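Local coordinates for protein arginase (RocF) (Helicobacter pylori, PDB 4G3H) that probably hydrolyses L-arginine to urea and L-ornithine, using two manganese ions bound in each subunit, at residues A[96-99]-A[100-104]; A[73-76]-A[77-81]; A[236-240]-A[241-245]; A[281-284]-A[285-288]. One frame throughout, in Å; residues are numbered along the deposited sequence.

Contacts 1 and 2 are turns of neighbouring helices 94-104 and 59-78; the contact centres are about 9 Å apart, and the two touch through Lys75 and Ser103. Contact 1 is wholly buried, whereas contact 2 faces the sheet on one side and solvent on the other. Contacts 3 and 4 belong to loops that follow strands 228-234 and 274-280, about 28 to 32 Å from the helical pair between centres. Contact 3 is partly buried and includes a manganese ligand; contact 4 lies at the surface. Regular backbone bonds and apolar packing dominate the helices. The loops instead use an acidic or amide side chain to bind backbone N-H groups; a water joins two carbonyls in contact 3 and two side chains in contact 4.

Contact 1. Residues A[96-99]-A[100-104]; sequences GIFQ and AFRSV
Gln99 and Arg102 join side chains one turn apart on the buried helix 94-104 of the arginase alpha/beta fold. Arg102 NH1 donates to Gln99 OE1 at 2.9 Å with an N-H...O angle of 148°, using a lone pair in the amide plane. The two side chains run alongside each other and point the same way, with amide and guanidinium planes turned 68° apart. Their other polar ends bond elsewhere: Gln99 NE2 donates to Leu165 O and Arg102 NH2 to Leu172 O. This buried amide and guanidinium are therefore bound both to each other and to the loop after helix 153-163. Arg102 CG lies anti to its carbonyl carbon (chi1 -60°), over Phe98; a bend at chi3 then turns the guanidinium to Gln99. CG sits above one ring face, 4.0 Å from the Phe98 centroid, in a CH-pi contact offset toward the rim, while Arg102 CD comes within 3.5 Å of Phe98 CE2. The rings of Phe98 and Phe101 are nearly parallel but slid apart, centroids 6.0 Å from each other, so they hardly overlap. Backbone groups are satisfied in the regular i to i+4 pattern: Ala100 N binds Gly96 O at 3.2 Å, Phe101 N binds Ile97 O, and Arg102 N binds Phe98 O at 2.8 Å. Ser103 adds a polar link to helix 59-78, its OG hydrogen-bonding with Lys75 NZ and with Gly166 O. Its backbone N continues the pattern, 2.8 Å from Gln99 O.

Contact 2. Residues A[73-76]-A[77-81]; sequences CMKE and VFEKK
The last turns of helix 59-78, which packs on the central parallel sheet, bring Met74 against Phe78 and Lys75 beside Glu79. Bends at chi2 (-50°) and chi3 (-59°) fold the Met74 chain back, placing its methyl CE 3.9 Å from Phe78 CZ. The same pair is tied through the backbone by a nearly straight bond, Phe78 N to Met74 O at 2.9 Å, with an N-H...O angle of 169°. The ring passes beside the carbonyl oxygen that accepts its own N-H, Phe78 CD2 lying 3.2 Å from Met74 O. Val77 N donates to Cys73 O at 3.3 Å. The bond that follows, from Glu79 N to Lys75 O, is weak. Glu79 CG passes 3.0 Å from the same Lys75 O. The Lys75 and Glu79 charges do not meet, NZ and OE1 being 4.7 Å apart; NZ turns to Ser103 of helix 94-104, and Glu76 OE2 forms a salt bridge with Arg46. Met74 and Val77 reach strands 2-8 and 44-50, and Phe78 meets Phe101 edge-to-face. Apolar residues toward the sheet and charged ones toward solvent are the hallmark of an amphipathic helix flanking the sheet of a layered alpha/beta fold.

Contact 3. Residues A[236-240]-A[241-245]; sequences DIMDG and KLFTS. With MN (manganese (II) ion), chain F.
Asp239 OD2 accepts two backbone N-H groups of the following turn: Lys241 N at 2.9 Å and, weakly, Leu242 N at 3.4 Å. With CG anti to the backbone N (chi1 -171°), the carboxylate turns back beside its own carbonyl, and Lys241 N meets OD2 from above the carboxylate plane, 54° out of it. Asp239 O is gripped as well, by Phe243 N at 2.9 Å, nearly in line with the carbonyl (C=O...N 173°), and weakly by Leu242 N. Side-chain and main-chain oxygens of one residue binding successive N-H groups in this way form an Asx motif, here spanning the five residues 239-243. Asp239 OD1 is satisfied by Gly253 N. A water lies 2.7 Å from Met238 O and 2.9 Å from Phe243 O, bridging the two sides of the turn, although its protons have further acceptors to choose from. Just before the turn in sequence, Met238 places CE over a face of the Phe243 ring, 3.8 Å from the centroid, with the sulfur SD oblique to it, a Met-aromatic contact; Ser245 N lies above the opposite face. At the start of the segment, Asp236 OD2 binds a manganese ion at 2.1 Å together with Asp116, His118 and Asp234, while its OD1 accepts from Ala117 N. The loop thus runs from the metal site at the end of strand 228-234 outward, with Met238 packed on helix 256-269 and Phe243 on helix 293-309.

Contact 4. Residues A[281-284]-A[285-288]; sequences EYNP and TVSI
The amide of Asn283 and the hydroxyl of Thr285 meet in the amide plane: Thr285 OG1 donates to a lone pair of Asn283 OD1 at 2.6 Å. The other flat group, the Tyr282 ring, carries Pro284 CD 3.8 Å above one face, over its centre. Together these residues build an Asx turn combined with a type I beta turn that forms the short 3-10 segment 284-286, in the loop between strand 274-280 and helix 293-309 of the arginase fold. The evidence is a set of weak bonds from backbone N-H groups. Asn283 OD1 also takes Thr285 N at 3.1 Å, and Asn283 O takes Val286 N at 3.5 Å; one residue on, Pro284 O receives Ser287 N at 3.3 Å. OD1 therefore accepts two donors from the same threonine, and the hydroxyl bond is much the shorter. Thr285 reaches it because OG1 stands between its own backbone N and carbonyl carbon (chi1 67°). A water completes the polar cluster, accepting from Asn283 ND2 at 3.0 Å and donating to Thr285 OG1 at 3.2 Å, which ties the amide's rotation to the hydroxyl. Ser287 OG bonds to Glu294, joining the turn to helix 293-309, and Thr244 of the neighbouring loop meets Ile288 N. Val286 crosses the Asn283 side chain at about a right angle, its CG2 3.9 Å from Asn283 CG.

Contact 1. Residues A[96-99]-A[100-104]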
loop_
_atom_site.group_PDB
_atom_site.type_symbol
_atom_site.label_atom_id
_atom_site.label_comp_id
_atom_site.label_asym_id
_atom_site.label_seq_id
_atom_site.Cartn_x
_atom_site.Cartn_y
_atom_site.Cartn_z
ATOM N N GLY A 96 1.278 8.230 -5.339
ATOM C CA GLY A 96 1.589 9.532 -4.775
ATOM C C GLY A 96 2.243 9.430 -3.408
ATOM O O GLY A 96 3.187 10.158 -3.105
ATOM N N ILE A 97 1.750 8.520 -2.576
ATOM C CA ILE A 97 2.302 8.337 -1.236
ATOM C C ILE A 97 3.763 7.862 -1.283
ATOM O O ILE A 97 4.627 8.384 -0.567
ATOM C CB ILE A 97 1.472 7.297 -0.433
ATOM C CG1 ILE A 97 0.072 7.850 -0.153
ATOM C CG2 ILE A 97 2.170 6.959 0.874
ATOM C CD1 ILE A 97 -0.884 6.824 0.422
ATOM N N PHE A 98 4.028 6.870 -2.127
ATOM C CA PHE A 98 5.366 6.305 -2.244
ATOM C C PHE A 98 6.365 7.278 -2.876
ATOM O O PHE A 98 7.539 7.295 -2.496
ATOM C CB PHE A 98 5.318 4.996 -3.043
ATOM C CG PHE A 98 6.586 4.199 -2.970
ATOM C CD1 PHE A 98 7.017 3.666 -1.760
ATOM C CD2 PHE A 98 7.364 3.993 -4.110
ATOM C CE1 PHE A 98 8.209 2.942 -1.686
ATOM C CE2 PHE A 98 8.553 3.273 -4.047
ATOM C CZ PHE A 98 8.979 2.747 -2.834
ATOM N N GLN A 99 5.908 8.082 -3.834
ATOM C CA GLN A 99 6.788 9.057 -4.465
ATOM C C GLN A 99 7.247 10.043 -3.393
ATOM O O GLN A 99 8.406 10.470 -3.381
ATOM C CB GLN A 99 6.073 9.812 -5.590
ATOM C CG GLN A 99 5.774 8.973 -6.831
ATOM C CD GLN A 99 7.011 8.286 -7.398
ATOM O OE1 GLN A 99 7.364 7.181 -6.993
ATOM N NE2 GLN A 99 7.678 8.947 -8.332
ATOM N N ALA A 100 6.338 10.400 -2.489
ATOM C CA ALA A 100 6.679 11.321 -1.409
ATOM C C ALA A 100 7.714 10.645 -0.509
ATOM O O ALA A 100 8.667 11.274 -0.048
ATOM C CB ALA A 100 5.439 11.668 -0.609
ATOM N N PHE A 101 7.513 9.350 -0.276
ATOM C CA PHE A 101 8.406 8.548 0.552
ATOM C C PHE A 101 9.814 8.522 -0.066
ATOM O O PHE A 101 10.814 8.705 0.635
ATOM C CB PHE A 101 7.855 7.125 0.646
ATOM C CG PHE A 101 8.569 6.255 1.632
ATOM C CD1 PHE A 101 8.379 6.433 3.002
ATOM C CD2 PHE A 101 9.405 5.231 1.197
ATOM C CE1 PHE A 101 9.005 5.601 3.926
ATOM C CE2 PHE A 101 10.037 4.389 2.115
ATOM C CZ PHE A 101 9.834 4.577 3.484
ATOM N N ARG A 102 9.876 8.275 -1.373
ATOM C CA ARG A 102 11.141 8.238 -2.103
ATOM C C ARG A 102 11.786 9.623 -2.076
ATOM O O ARG A 102 12.998 9.749 -1.928
ATOM C CB ARG A 102 10.909 7.841 -3.563
ATOM C CG ARG A 102 10.268 6.485 -3.764
ATOM C CD ARG A 102 9.890 6.279 -5.228
ATOM N NE ARG A 102 11.064 6.170 -6.093
ATOM C CZ ARG A 102 11.005 6.040 -7.416
ATOM N NH1 ARG A 102 9.828 6.009 -8.031
ATOM N NH2 ARG A 102 12.124 5.927 -8.123
ATOM N N SER A 103 10.965 10.657 -2.224
ATOM C CA SER A 103 11.450 12.028 -2.226
ATOM C C SER A 103 12.130 12.394 -0.912
ATOM O O SER A 103 13.187 13.018 -0.916
ATOM C CB SER A 103 10.297 12.996 -2.503
ATOM O OG SER A 103 10.787 14.310 -2.696
ATOM N N VAL A 104 11.525 12.012 0.209
ATOM C CA VAL A 104 12.107 12.296 1.519
ATOM C C VAL A 104 13.395 11.495 1.748
ATOM O O VAL A 104 14.342 11.991 2.356
ATOM C CB VAL A 104 11.116 11.969 2.664
ATOM C CG1 VAL A 104 11.809 12.111 4.014
ATOM C CG2 VAL A 104 9.919 12.907 2.597
#

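Contact 2. Residues A[73-76]-A[77-81]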
loop_
_atom_site.group_PDB
_atom_site.type_symbol
_atom_site.label_atom_id
_atom_site.label_comp_id
_atom_site.label_asym_id
_atom_site.label_seq_id
_atom_site.Cartn_x
_atom_site.Cartn_y
_atom_site.Cartn_z
ATOM N N CYS A 73 2.048 17.061 1.014
ATOM C CA CYS A 73 1.473 16.714 2.314
ATOM C C CYS A 73 2.091 15.440 2.880
ATOM O O CYS A 73 2.424 15.377 4.067
ATOM C CB CYS A 73 -0.050 16.524 2.208
ATOM S SG CYS A 73 -1.001 18.052 2.009
ATOM N N MET A 74 2.235 14.421 2.038
ATOM C CA MET A 74 2.819 13.172 2.500
ATOM C C MET A 74 4.296 13.344 2.857
ATOM O O MET A 74 4.800 12.663 3.751
ATOM C CB MET A 74 2.649 12.067 1.449
ATOM C CG MET A 74 1.207 11.590 1.258
ATOM S SD MET A 74 0.349 11.179 2.814
ATOM C CE MET A 74 1.414 9.871 3.476
ATOM N N LYS A 75 4.997 14.241 2.169
ATOM C CA LYS A 75 6.405 14.466 2.486
ATOM C C LYS A 75 6.487 15.026 3.900
ATOM O O LYS A 75 7.371 14.653 4.667
ATOM C CB LYS A 75 7.054 15.446 1.507
ATOM C CG LYS A 75 7.222 14.903 0.103
ATOM C CD LYS A 75 8.147 15.790 -0.733
ATOM C CE LYS A 75 9.556 15.825 -0.146
ATOM N NZ LYS A 75 10.516 16.567 -1.012
ATOM N N GLU A 76 5.559 15.915 4.244
ATOM C CA GLU A 76 5.529 16.493 5.587
ATOM C C GLU A 76 5.407 15.380 6.618
ATOM O O GLU A 76 6.041 15.420 7.671
ATOM C CB GLU A 76 4.344 17.448 5.746
ATOM C CG GLU A 76 4.451 18.726 4.939
ATOM C CD GLU A 76 3.290 19.679 5.189
ATOM O OE1 GLU A 76 3.290 20.782 4.604
ATOM O OE2 GLU A 76 2.378 19.328 5.969
ATOM N N VAL A 77 4.579 14.386 6.314
ATOM C CA VAL A 77 4.394 13.262 7.223
ATOM C C VAL A 77 5.670 12.427 7.321
ATOM O O VAL A 77 6.152 12.140 8.415
ATOM C CB VAL A 77 3.232 12.342 6.755
ATOM C CG1 VAL A 77 3.210 11.059 7.591
ATOM C CG2 VAL A 77 1.900 13.082 6.872
ATOM N N PHE A 78 6.231 12.054 6.176
ATOM C CA PHE A 78 7.426 11.221 6.175
ATOM C C PHE A 78 8.683 11.900 6.711
ATOM O O PHE A 78 9.674 11.231 7.009
ATOM C CB PHE A 78 7.680 10.669 4.772
ATOM C CG PHE A 78 6.636 9.686 4.309
ATOM C CD1 PHE A 78 6.224 8.643 5.140
ATOM C CD2 PHE A 78 6.078 9.790 3.037
ATOM C CE1 PHE A 78 5.266 7.711 4.707
ATOM C CE2 PHE A 78 5.122 8.864 2.596
ATOM C CZ PHE A 78 4.716 7.822 3.435
ATOM N N GLU A 79 8.644 13.222 6.842
ATOM C CA GLU A 79 9.791 13.959 7.356
ATOM C C GLU A 79 9.851 13.934 8.882
ATOM O O GLU A 79 10.887 14.235 9.471
ATOM C CB GLU A 79 9.770 15.400 6.844
ATOM C CG GLU A 79 10.166 15.516 5.378
ATOM C CD GLU A 79 10.002 16.917 4.825
ATOM O OE1 GLU A 79 10.371 17.137 3.650
ATOM O OE2 GLU A 79 9.502 17.796 5.557
ATOM N N LYS A 80 8.738 13.577 9.519
ATOM C CA LYS A 80 8.692 13.487 10.978
ATOM C C LYS A 80 9.351 12.169 11.376
ATOM O O LYS A 80 9.415 11.238 10.574
ATOM C CB LYS A 80 7.246 13.500 11.480
ATOM C CG LYS A 80 6.452 14.729 11.087
ATOM C CD LYS A 80 5.095 14.754 11.782
ATOM C CE LYS A 80 5.254 14.861 13.296
ATOM N NZ LYS A 80 3.954 14.933 14.020
ATOM N N LYS A 81 9.830 12.085 12.612
ATOM C CA LYS A 81 10.495 10.873 13.091
ATOM C C LYS A 81 9.497 9.774 13.456
ATOM O O LYS A 81 9.805 8.586 13.388
ATOM C CB LYS A 81 11.349 11.200 14.319
ATOM C CG LYS A 81 12.218 12.441 14.174
ATOM C CD LYS A 81 13.214 12.308 13.034
ATOM C CE LYS A 81 14.088 13.547 12.930
ATOM N NZ LYS A 81 13.275 14.779 12.732
#

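Contact 3. Residues A[236-240]-A[241-245]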
loop_
_atom_site.group_PDB
_atom_site.type_symbol
_atom_site.label_atom_id
_atom_site.label_comp_id
_atom_site.label_asym_id
_atom_site.label_seq_id
_atom_site.Cartn_x
_atom_site.Cartn_y
_atom_site.Cartn_z
ATOM N N ASP A 236 -7.245 -7.579 0.107
ATOM C CA ASP A 236 -7.733 -8.634 -0.768
ATOM C C ASP A 236 -6.732 -9.784 -0.899
ATOM O O ASP A 236 -6.942 -10.711 -1.683
ATOM C CB ASP A 236 -8.117 -8.088 -2.155
ATOM C CG ASP A 236 -6.939 -7.520 -2.925
ATOM O OD1 ASP A 236 -5.777 -7.880 -2.640
ATOM O OD2 ASP A 236 -7.189 -6.718 -3.843
ATOM N N ILE A 237 -5.642 -9.728 -0.131
ATOM C CA ILE A 237 -4.675 -10.814 -0.171
ATOM C C ILE A 237 -5.362 -11.985 0.525
ATOM O O ILE A 237 -5.057 -13.154 0.269
ATOM C CB ILE A 237 -3.359 -10.456 0.558
ATOM C CG1 ILE A 237 -2.387 -11.641 0.475
ATOM C CG2 ILE A 237 -3.637 -10.081 1.994
ATOM C CD1 ILE A 237 -0.988 -11.356 1.012
ATOM N N MET A 238 -6.302 -11.665 1.409
ATOM C CA MET A 238 -7.055 -12.702 2.106
ATOM C C MET A 238 -8.054 -13.304 1.120
ATOM O O MET A 238 -8.540 -12.615 0.223
ATOM C CB MET A 238 -7.810 -12.124 3.306
ATOM C CG MET A 238 -6.932 -11.790 4.498
ATOM S SD MET A 238 -7.900 -11.248 5.920
ATOM C CE MET A 238 -8.113 -9.523 5.509
ATOM N N ASP A 239 -8.352 -14.588 1.283
ATOM C CA ASP A 239 -9.282 -15.269 0.395
ATOM C C ASP A 239 -10.590 -14.501 0.190
ATOM O O ASP A 239 -11.212 -14.050 1.150
ATOM C CB ASP A 239 -9.606 -16.655 0.938
ATOM C CG ASP A 239 -10.400 -17.485 -0.045
ATOM O OD1 ASP A 239 -9.792 -17.996 -1.009
ATOM O OD2 ASP A 239 -11.630 -17.609 0.135
ATOM N N GLY A 240 -11.013 -14.390 -1.067
ATOM C CA GLY A 240 -12.238 -13.682 -1.400
ATOM C C GLY A 240 -13.508 -14.211 -0.755
ATOM O O GLY A 240 -14.466 -13.460 -0.579
ATOM N N LYS A 241 -13.527 -15.498 -0.416
ATOM C CA LYS A 241 -14.694 -16.104 0.222
ATOM C C LYS A 241 -14.708 -15.793 1.716
ATOM O O LYS A 241 -15.770 -15.612 2.312
ATOM C CB LYS A 241 -14.683 -17.626 0.048
ATOM C CG LYS A 241 -14.865 -18.127 -1.371
ATOM C CD LYS A 241 -16.219 -17.732 -1.932
ATOM C CE LYS A 241 -16.672 -18.726 -2.986
ATOM N NZ LYS A 241 -15.581 -19.027 -3.955
ATOM N N LEU A 242 -13.521 -15.750 2.312
ATOM C CA LEU A 242 -13.376 -15.480 3.738
ATOM C C LEU A 242 -13.513 -13.996 4.096
ATOM O O LEU A 242 -14.092 -13.663 5.132
ATOM C CB LEU A 242 -12.026 -16.014 4.239
ATOM C CG LEU A 242 -11.899 -17.518 4.542
ATOM C CD1 LEU A 242 -12.551 -18.350 3.453
ATOM C CD2 LEU A 242 -10.425 -17.885 4.682
ATOM N N PHE A 243 -12.985 -13.113 3.250
ATOM C CA PHE A 243 -13.054 -11.673 3.512
ATOM C C PHE A 243 -13.713 -10.987 2.326
ATOM O O PHE A 243 -13.161 -10.961 1.227
ATOM C CB PHE A 243 -11.652 -11.101 3.726
ATOM C CG PHE A 243 -11.651 -9.704 4.273
ATOM C CD1 PHE A 243 -11.881 -9.470 5.628
ATOM C CD2 PHE A 243 -11.435 -8.617 3.434
ATOM C CE1 PHE A 243 -11.896 -8.171 6.143
ATOM C CE2 PHE A 243 -11.449 -7.312 3.941
ATOM C CZ PHE A 243 -11.680 -7.093 5.294
ATOM N N THR A 244 -14.890 -10.415 2.553
ATOM C CA THR A 244 -15.631 -9.786 1.468
ATOM C C THR A 244 -15.701 -8.262 1.469
ATOM O O THR A 244 -16.211 -7.671 0.518
ATOM C CB THR A 244 -17.073 -10.342 1.417
ATOM O OG1 THR A 244 -17.802 -9.896 2.571
ATOM C CG2 THR A 244 -17.049 -11.878 1.403
ATOM N N SER A 245 -15.191 -7.622 2.516
ATOM C CA SER A 245 -15.229 -6.162 2.580
ATOM C C SER A 245 -14.104 -5.508 1.779
ATOM O O SER A 245 -13.359 -4.675 2.293
ATOM C CB SER A 245 -15.172 -5.697 4.036
ATOM O OG SER A 245 -16.366 -6.048 4.711
HETATM MN MN MN F . -5.507 -5.888 -4.799
HETATM O O HOH W 1 -10.532 -10.859 0.130
#

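Contact 4. Residues A[281-284]-A[285-288]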
loop_
_atom_site.group_PDB
_atom_site.type_symbol
_atom_site.label_atom_id
_atom_site.label_comp_id
_atom_site.label_asym_id
_atom_site.label_seq_id
_atom_site.Cartn_x
_atom_site.Cartn_y
_atom_site.Cartn_z
ATOM N N GLU A 281 -7.699 -0.720 0.751
ATOM C CA GLU A 281 -8.791 -1.481 0.157
ATOM C C GLU A 281 -9.769 -2.112 1.140
ATOM O O GLU A 281 -10.151 -3.278 1.002
ATOM C CB GLU A 281 -8.234 -2.555 -0.787
ATOM C CG GLU A 281 -7.484 -2.006 -2.010
ATOM C CD GLU A 281 -8.364 -1.171 -2.941
ATOM O OE1 GLU A 281 -9.600 -1.332 -2.912
ATOM O OE2 GLU A 281 -7.818 -0.361 -3.718
ATOM N N TYR A 282 -10.155 -1.351 2.154
ATOM C CA TYR A 282 -11.152 -1.835 3.090
ATOM C C TYR A 282 -12.436 -1.157 2.637
ATOM O O TYR A 282 -12.567 0.056 2.754
ATOM C CB TYR A 282 -10.833 -1.428 4.525
ATOM C CG TYR A 282 -11.967 -1.731 5.472
ATOM C CD1 TYR A 282 -12.543 -2.999 5.510
ATOM C CD2 TYR A 282 -12.485 -0.749 6.306
ATOM C CE1 TYR A 282 -13.610 -3.283 6.349
ATOM C CE2 TYR A 282 -13.555 -1.020 7.155
ATOM C CZ TYR A 282 -14.113 -2.292 7.168
ATOM O OH TYR A 282 -15.177 -2.574 7.990
ATOM N N ASN A 283 -13.363 -1.936 2.091
ATOM C CA ASN A 283 -14.634 -1.399 1.615
ATOM C C ASN A 283 -15.781 -2.165 2.271
ATOM O O ASN A 283 -16.252 -3.172 1.745
ATOM C CB ASN A 283 -14.733 -1.532 0.095
ATOM C CG ASN A 283 -15.938 -0.800 -0.476
ATOM O OD1 ASN A 283 -16.936 -0.590 0.218
ATOM N ND2 ASN A 283 -15.858 -0.424 -1.750
ATOM N N PRO A 284 -16.251 -1.690 3.430
ATOM C CA PRO A 284 -17.344 -2.351 4.145
ATOM C C PRO A 284 -18.696 -2.346 3.429
ATOM O O PRO A 284 -19.546 -3.187 3.719
ATOM C CB PRO A 284 -17.391 -1.592 5.471
ATOM C CG PRO A 284 -17.012 -0.210 5.068
ATOM C CD PRO A 284 -15.844 -0.453 4.122
ATOM N N THR A 285 -18.898 -1.419 2.494
ATOM C CA THR A 285 -20.180 -1.338 1.795
ATOM C C THR A 285 -20.465 -2.492 0.836
ATOM O O THR A 285 -21.624 -2.739 0.506
ATOM C CB THR A 285 -20.335 -0.007 1.007
ATOM O OG1 THR A 285 -19.401 0.027 -0.075
ATOM C CG2 THR A 285 -20.088 1.186 1.911
ATOM N N VAL A 286 -19.426 -3.196 0.386
ATOM C CA VAL A 286 -19.622 -4.318 -0.529
ATOM C C VAL A 286 -19.616 -5.670 0.181
ATOM O O VAL A 286 -19.693 -6.717 -0.461
ATOM C CB VAL A 286 -18.549 -4.351 -1.656
ATOM C CG1 VAL A 286 -18.693 -3.125 -2.539
ATOM C CG2 VAL A 286 -17.143 -4.426 -1.057
ATOM N N SER A 287 -19.530 -5.657 1.505
ATOM C CA SER A 287 -19.523 -6.916 2.246
ATOM C C SER A 287 -20.836 -7.666 2.058
ATOM O O SER A 287 -21.904 -7.058 1.999
ATOM C CB SER A 287 -19.300 -6.670 3.732
ATOM O OG SER A 287 -19.501 -7.869 4.456
ATOM N N ILE A 288 -20.750 -8.988 1.962
ATOM C CA ILE A 288 -21.937 -9.813 1.784
ATOM C C ILE A 288 -22.382 -10.393 3.119
ATOM O O ILE A 288 -23.335 -11.163 3.184
ATOM C CB ILE A 288 -21.682 -10.974 0.801
ATOM C CG1 ILE A 288 -20.596 -11.899 1.350
ATOM C CG2 ILE A 288 -21.267 -10.425 -0.549
ATOM C CD1 ILE A 288 -20.272 -13.064 0.441
HETATM O O HOH W 2 -18.282 0.800 -2.975
#